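Local coordinates for NADP-dependent alcohol dehydrogenase (Entamoeba histolytica, PDB 2OUI) that catalyses the reversible, NADP-dependent oxidation of alcohols to aldehydes or ketones, using a catalytic zinc ion, at the zinc ion site. Coordinates in Å, arbitrary orientation; residue numbers count along the deposited sequence, not the author numbering.

The zinc ion site. Residues 37, 39, 59-60, 113, 150-151, 154. With ZN (zinc ion), chain B; CAC (cacodylate ion), chain C.
Thr154 OG1 is the most heavily engaged polar atom around this catalytic zinc, with at least four partners, two short (Asp150 O and Asp150 OD1) and two longer (a water and cacodylate O1). Thr154 OG1 lies 2.8 Å from Asp150 O, in the carbonyl plane on a lone pair (C=O to donor angle 135°), a side-chain bond back to the carbonyl one turn earlier in helix 148-161. Asp150 OD1 meets the same hydroxyl nearly along its C-O axis. One proton cannot serve every acceptor, so the bonds probably alternate, with the water able to donate to OG1 instead.

The bond from Thr154 OG1 and the bond to zinc together probably hold the Asp150 carboxylate, whose CG is anti to the backbone N (chi1 -171°), with Asp150 OD2 turned to the zinc at 1.9 Å. Zinc is near tetrahedral: Cys37 SG, also anti to its backbone N, binds at 2.2 Å, and His59 NE2 at 2.1 Å. His59 adopts the crowded first torsion, with CG between the backbone N and the carbonyl carbon; its far nitrogen, ND1, donates to Ser113 OG, close to the ring plane and 162° at H. That second-shell bond fixes the ring's rotation and would favour NE2 as the metal-binding lone pair. Ser39 N donates to Cys37 SG at 3.4 Å, which may temper the thiolate charge.

A further ligand, cacodylate O2, lies 1.9 Å from zinc. Cacodylate O1 lies 2.6 Å from Asp150 OD1, a separation that suggests a shared proton between two otherwise accepting groups. Cacodylate, a common crystallisation additive, probably occupies the position of the substrate oxygen. In this dehydrogenase family the zinc polarises that oxygen, easing alcohol deprotonation and hydride transfer to NADP+.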
# COMPACT_ATOMS: atom_id res chain seq x y z
N CYS A 37 -19.82 11.19 -24.34
CA CYS A 37 -18.45 10.77 -24.04
C CYS A 37 -17.80 10.23 -25.28
O CYS A 37 -18.44 9.56 -26.07
CB CYS A 37 -18.46 9.66 -22.97
SG CYS A 37 -16.78 9.31 -22.36
N SER A 39 -15.97 7.79 -25.29
CA SER A 39 -16.07 6.33 -25.21
C SER A 39 -17.17 5.82 -26.12
O SER A 39 -17.01 4.79 -26.79
CB SER A 39 -16.30 5.85 -23.79
OG SER A 39 -15.23 6.23 -22.96
N HIS A 59 -23.69 7.66 -20.41
CA HIS A 59 -23.40 7.20 -19.06
C HIS A 59 -23.00 8.35 -18.13
O HIS A 59 -22.30 8.13 -17.13
CB HIS A 59 -22.34 6.08 -19.06
CG HIS A 59 -21.12 6.38 -19.88
ND1 HIS A 59 -20.93 5.87 -21.15
CD2 HIS A 59 -20.02 7.13 -19.61
CE1 HIS A 59 -19.77 6.31 -21.63
NE2 HIS A 59 -19.20 7.07 -20.72
N GLU A 60 -23.45 9.56 -18.44
CA GLU A 60 -23.16 10.72 -17.63
C GLU A 60 -24.47 11.49 -17.45
O GLU A 60 -25.00 12.04 -18.40
CB GLU A 60 -22.16 11.61 -18.36
CG GLU A 60 -20.77 10.98 -18.43
CD GLU A 60 -19.87 11.65 -19.45
OE1 GLU A 60 -19.10 12.55 -19.03
OE2 GLU A 60 -19.97 11.31 -20.66
N SER A 113 -24.40 2.02 -21.38
CA SER A 113 -23.75 2.14 -22.71
C SER A 113 -22.53 1.23 -22.88
O SER A 113 -21.78 1.38 -23.85
CB SER A 113 -23.45 3.60 -23.14
OG SER A 113 -22.19 4.08 -22.69
N ASP A 150 -18.23 10.81 -14.70
CA ASP A 150 -17.24 10.14 -15.54
C ASP A 150 -15.99 11.01 -15.63
O ASP A 150 -14.90 10.51 -15.37
CB ASP A 150 -17.86 9.85 -16.91
CG ASP A 150 -17.01 8.96 -17.82
OD1 ASP A 150 -15.98 8.39 -17.35
OD2 ASP A 150 -17.39 8.84 -19.02
N MET A 151 -16.11 12.30 -15.96
CA MET A 151 -14.88 13.07 -16.26
C MET A 151 -13.98 13.27 -15.04
O MET A 151 -12.80 12.94 -15.08
CB MET A 151 -15.18 14.41 -16.92
CG MET A 151 -15.97 14.30 -18.25
SD MET A 151 -15.04 13.44 -19.54
CE MET A 151 -15.58 11.73 -19.39
N THR A 154 -12.89 9.61 -13.57
CA THR A 154 -11.92 8.90 -14.41
C THR A 154 -10.59 9.65 -14.44
O THR A 154 -9.53 9.03 -14.30
CB THR A 154 -12.46 8.71 -15.83
OG1 THR A 154 -13.71 8.00 -15.73
CG2 THR A 154 -11.48 7.91 -16.68
ZN ZN B . -17.34 7.97 -20.66
AS CAC C . -15.57 5.60 -19.40
O1 CAC C . -14.45 6.65 -18.61
O2 CAC C . -16.26 6.37 -20.82
C1 CAC C . -14.70 4.02 -20.14
C2 CAC C . -17.05 5.11 -18.20
O HOH W 1 -13.15 4.99 -16.63